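Local coordinates for protein pyrethroid hydrolase (Sphingobium faniae, PDB 5Y5R) that hydrolyses pyrethroid insecticides such as permethrin and cypermethrin at their ester bond, releasing the cyclopropanecarboxylic acid and the alcohol, at residues A[156-161]-A[229-234]. Residues are numbered along the deposited sequence; the frame is centred on the assembly and turned at random.
With 8NL ((2-methyl-3-phenyl-phenyl)methyl (1~{S})-3-[(~{E})-2-chloranyl-3,3,3-tris(fluoranyl)prop-1-enyl]-2,2-dimethyl-cyclopropane-1-carboxylate), chain G.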
HETATM    1  N   MSE A 156     -11.954   6.861  -6.276  1.00 25.96           N
HETATM    2  CA  MSE A 156     -11.220   8.029  -6.848  1.00 22.65           C
HETATM    3  C   MSE A 156     -11.858   9.370  -6.468  1.00 23.40           C
HETATM    4  O   MSE A 156     -11.705  10.388  -7.162  1.00 28.40           O
HETATM    5  CB  MSE A 156     -11.162   7.958  -8.383  1.00 22.80           C
HETATM    6  CG  MSE A 156     -10.531   6.699  -9.003  1.00 27.00           C
HETATM    7 SE   MSE A 156     -11.220   6.348 -10.837  1.00 47.24          SE
HETATM    8  CE  MSE A 156     -12.409   4.809 -10.392  1.00 20.61           C
ATOM      9  N   GLY A 157     -12.622   9.365  -5.382  1.00 23.22           N
ATOM     10  CA  GLY A 157     -13.257  10.576  -4.911  1.00 24.16           C
ATOM     11  C   GLY A 157     -12.279  11.652  -4.479  1.00 27.90           C
ATOM     12  O   GLY A 157     -12.663  12.821  -4.400  1.00 22.13           O
ATOM     13  N   ASP A 158     -11.060  11.259  -4.092  1.00 29.70           N
ATOM     14  CA  ASP A 158     -10.004  12.179  -3.675  1.00 24.47           C
ATOM     15  C   ASP A 158      -9.293  12.860  -4.831  1.00 30.61           C
ATOM     16  O   ASP A 158      -8.412  13.696  -4.568  1.00 31.78           O
ATOM     17  CB  ASP A 158      -8.958  11.478  -2.817  1.00 26.33           C
ATOM     18  CG  ASP A 158      -9.490  11.080  -1.456  1.00 23.77           C
ATOM     19  OD1 ASP A 158      -9.381  11.899  -0.512  1.00 25.74           O
ATOM     20  OD2 ASP A 158      -9.995   9.955  -1.325  1.00 28.59           O
ATOM     21  N   TYR A 159      -9.570  12.478  -6.095  1.00 28.13           N
ATOM     22  CA  TYR A 159      -8.811  13.072  -7.195  1.00 27.67           C
ATOM     23  C   TYR A 159      -9.194  14.544  -7.341  1.00 30.65           C
ATOM     24  O   TYR A 159     -10.389  14.855  -7.466  1.00 29.70           O
ATOM     25  CB  TYR A 159      -9.046  12.328  -8.518  1.00 21.72           C
ATOM     26  CG  TYR A 159      -8.058  12.771  -9.591  1.00 27.32           C
ATOM     27  CD1 TYR A 159      -6.724  12.392  -9.524  1.00 23.26           C
ATOM     28  CD2 TYR A 159      -8.443  13.614 -10.619  1.00 29.32           C
ATOM     29  CE1 TYR A 159      -5.804  12.796 -10.463  1.00 23.61           C
ATOM     30  CE2 TYR A 159      -7.530  14.037 -11.571  1.00 24.27           C
ATOM     31  CZ  TYR A 159      -6.213  13.624 -11.491  1.00 26.38           C
ATOM     32  OH  TYR A 159      -5.288  14.036 -12.418  1.00 22.18           O
ATOM     33  N   PRO A 160      -8.217  15.472  -7.357  1.00 34.28           N
ATOM     34  CA  PRO A 160      -8.576  16.882  -7.523  1.00 28.00           C
ATOM     35  C   PRO A 160      -9.324  17.150  -8.839  1.00 41.86           C
ATOM     36  O   PRO A 160      -9.169  16.467  -9.799  1.00 37.81           O
ATOM     37  CB  PRO A 160      -7.230  17.601  -7.507  1.00 27.63           C
ATOM     38  CG  PRO A 160      -6.265  16.652  -6.938  1.00 32.60           C
ATOM     39  CD  PRO A 160      -6.763  15.284  -7.278  1.00 28.04           C
ATOM     40  N   GLY A 161     -10.134  18.175  -8.870  1.00 46.51           N
ATOM     41  CA  GLY A 161     -10.897  18.437 -10.074  1.00 50.28           C
ATOM     42  C   GLY A 161     -11.827  17.281 -10.341  1.00 48.57           C
ATOM     43  O   GLY A 161     -12.784  17.108  -9.612  1.00 45.79           O
ATOM     44  N   SER A 229     -10.493  10.468   2.101  1.00 22.21           N
ATOM     45  CA  SER A 229     -11.032   9.150   1.771  1.00 24.70           C
ATOM     46  C   SER A 229      -9.910   8.289   1.221  1.00 24.51           C
ATOM     47  O   SER A 229      -8.762   8.449   1.644  1.00 20.35           O
ATOM     48  CB  SER A 229     -12.225   9.203   0.808  1.00 23.04           C
ATOM     49  OG  SER A 229     -11.987   9.969  -0.348  1.00 29.78           O
ATOM     50  N   HIS A 230     -10.224   7.382   0.281  1.00 22.75           N
ATOM     51  CA  HIS A 230      -9.340   6.251  -0.007  1.00 18.93           C
ATOM     52  C   HIS A 230      -7.943   6.651  -0.491  1.00 20.88           C
ATOM     53  O   HIS A 230      -6.989   5.891  -0.305  1.00 18.70           O
ATOM     54  CB  HIS A 230      -9.977   5.325  -1.058  1.00 21.85           C
ATOM     55  CG  HIS A 230      -9.265   4.013  -1.182  1.00 20.50           C
ATOM     56  ND1 HIS A 230      -8.927   3.254  -0.081  1.00 18.53           N
ATOM     57  CD2 HIS A 230      -8.729   3.383  -2.251  1.00 22.20           C
ATOM     58  CE1 HIS A 230      -8.268   2.180  -0.473  1.00 18.82           C
ATOM     59  NE2 HIS A 230      -8.116   2.242  -1.783  1.00 21.18           N
ATOM     60  N   ALA A 231      -7.787   7.808  -1.124  1.00 17.72           N
ATOM     61  CA  ALA A 231      -6.541   8.134  -1.825  1.00 18.72           C
ATOM     62  C   ALA A 231      -5.983   9.481  -1.370  1.00 19.14           C
ATOM     63  O   ALA A 231      -6.089  10.486  -2.086  1.00 20.78           O
ATOM     64  CB  ALA A 231      -6.764   8.107  -3.337  1.00 16.54           C
ATOM     65  N   PRO A 232      -5.376   9.541  -0.184  1.00 21.09           N
ATOM     66  CA  PRO A 232      -4.838  10.832   0.275  1.00 17.60           C
ATOM     67  C   PRO A 232      -3.746  11.379  -0.650  1.00 15.69           C
ATOM     68  O   PRO A 232      -3.525  12.597  -0.683  1.00 23.59           O
ATOM     69  CB  PRO A 232      -4.287  10.506   1.677  1.00 15.98           C
ATOM     70  CG  PRO A 232      -4.840   9.171   2.039  1.00 20.15           C
ATOM     71  CD  PRO A 232      -5.049   8.445   0.745  1.00 18.54           C
ATOM     72  N   TYR A 233      -3.036  10.518  -1.387  1.00 19.90           N
ATOM     73  CA  TYR A 233      -2.012  11.011  -2.326  1.00 21.13           C
ATOM     74  C   TYR A 233      -2.602  11.847  -3.464  1.00 17.55           C
ATOM     75  O   TYR A 233      -1.850  12.555  -4.157  1.00 15.71           O
ATOM     76  CB  TYR A 233      -1.187   9.852  -2.919  1.00 14.59           C
ATOM     77  CG  TYR A 233      -2.006   8.702  -3.469  1.00 18.61           C
ATOM     78  CD1 TYR A 233      -2.409   7.651  -2.643  1.00 13.04           C
ATOM     79  CD2 TYR A 233      -2.373   8.663  -4.807  1.00 13.61           C
ATOM     80  CE1 TYR A 233      -3.154   6.629  -3.126  1.00 16.42           C
ATOM     81  CE2 TYR A 233      -3.112   7.635  -5.302  1.00 15.13           C
ATOM     82  CZ  TYR A 233      -3.490   6.617  -4.472  1.00 19.73           C
ATOM     83  OH  TYR A 233      -4.236   5.609  -4.963  1.00 17.80           O
ATOM     84  N   TYR A 234      -3.912  11.772  -3.688  1.00 22.59           N
ATOM     85  CA  TYR A 234      -4.583  12.692  -4.599  1.00 22.07           C
ATOM     86  C   TYR A 234      -5.091  13.953  -3.908  1.00 19.66           C
ATOM     87  O   TYR A 234      -5.043  15.033  -4.494  1.00 21.01           O
ATOM     88  CB  TYR A 234      -5.753  12.010  -5.300  1.00 21.69           C
ATOM     89  CG  TYR A 234      -5.411  10.973  -6.348  1.00 22.11           C
ATOM     90  CD1 TYR A 234      -4.195  10.980  -7.035  1.00 17.73           C
ATOM     91  CD2 TYR A 234      -6.339   9.967  -6.648  1.00 19.12           C
ATOM     92  CE1 TYR A 234      -3.907   9.980  -8.012  1.00 17.19           C
ATOM     93  CE2 TYR A 234      -6.084   9.004  -7.596  1.00 19.02           C
ATOM     94  CZ  TYR A 234      -4.902   8.988  -8.275  1.00 19.31           C
ATOM     95  OH  TYR A 234      -4.732   7.971  -9.181  1.00 20.75           O
TER
HETATM   96  C   8NL G 301      -8.579  -0.528  -6.950  1.00 19.02           C
HETATM   97  C8  8NL G 301      -9.178   1.712 -10.279  1.00 19.77           C
HETATM   98  C9  8NL G 301      -9.859   1.416 -11.456  1.00 20.80           C
HETATM   99  C10 8NL G 301     -11.135   0.872 -11.407  1.00 20.64           C
HETATM  100  C11 8NL G 301     -11.681   0.650 -10.145  1.00 26.29           C
HETATM  101  C12 8NL G 301     -10.982   0.957  -8.978  1.00 16.22           C
HETATM  102  C13 8NL G 301      -6.884   0.550  -4.664  1.00 20.51           C
HETATM  103  O   8NL G 301      -7.730  -0.288  -3.841  1.00 26.62           O
HETATM  104 CL   8NL G 301     -11.271  -5.891  -1.168  1.00 67.16          CL
HETATM  105  C21 8NL G 301     -10.010  -4.843  -1.824  1.00 36.44           C
HETATM  106  C22 8NL G 301      -9.849  -4.802  -3.325  1.00 35.78           C
HETATM  107  F2  8NL G 301     -10.335  -3.652  -3.758  1.00 35.82           F
HETATM  108  F1  8NL G 301      -8.598  -4.942  -3.719  1.00 42.35           F
HETATM  109  F   8NL G 301     -10.547  -5.801  -3.822  1.00 31.88           F
HETATM  110  C20 8NL G 301      -9.280  -4.089  -1.002  1.00 29.03           C
HETATM  111  C16 8NL G 301      -8.169  -3.202  -1.521  1.00 32.58           C
HETATM  112  C17 8NL G 301      -7.808  -2.264  -0.375  1.00 26.84           C
HETATM  113  C18 8NL G 301      -6.557  -3.079  -0.077  1.00 31.23           C
HETATM  114  C19 8NL G 301      -8.844  -2.250   0.760  1.00 27.14           C
HETATM  115  C15 8NL G 301      -8.290  -1.697  -1.741  1.00 32.19           C
HETATM  116  C14 8NL G 301      -7.271  -1.242  -2.789  1.00 26.42           C
HETATM  117  O1  8NL G 301      -6.130  -1.707  -2.789  1.00 24.06           O
HETATM  118  C2  8NL G 301      -7.538   1.404  -5.762  1.00 21.85           C
HETATM  119  C3  8NL G 301      -7.292   2.770  -5.691  1.00 21.87           C
HETATM  120  C4  8NL G 301      -7.818   3.667  -6.620  1.00 17.32           C
HETATM  121  C5  8NL G 301      -8.583   3.198  -7.684  1.00 20.19           C
HETATM  122  C6  8NL G 301      -8.865   1.843  -7.808  1.00 21.04           C
HETATM  123  C1  8NL G 301      -8.327   0.941  -6.846  1.00 20.50           C
HETATM  124  C7  8NL G 301      -9.705   1.479  -9.021  1.00 18.30           C
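Two tightly packed spots carry this contact. At the first, the buried carboxylate of Asp-158 accepts two backbone N-H groups, of Ser-229 and Ala-231, from the loop that bears His-230. Ala-231 N, at the N-cap position of helix 232-235, points almost straight (173°) at Asp-158 OD2 over 3.1 Å, although the place of OD2 is less sure; Ser-229 N reaches the syn lone pair of Asp-158 OD1 at 3.2 Å along a more bent path, and Ser-235 OG also bonds that oxygen. At the second, the Tyr-159 ring stands edge-on over the Tyr-234 face, planes at 89°, its CD1 centred 3.6 Å above the ring. Tyr-233 CE2 sits equally centred over the opposite face, and Tyr-234 OH is tied to His-169, so the ring is clamped on both sides and at its tip. An alanine in place of Tyr-234 would probably loosen the loop against the helix, losing both ring contacts and the His-169 bond. The looser side is the exposed Pro-160, its CG 3.2 Å from Tyr-234 O. On the inner flank, His-230 bonds Asp-202 through ND1 and donates from NE2 to 8NL O (3.3 Å), consistent with the loop carrying the charge-relay histidine in the alpha/beta-hydrolase fold.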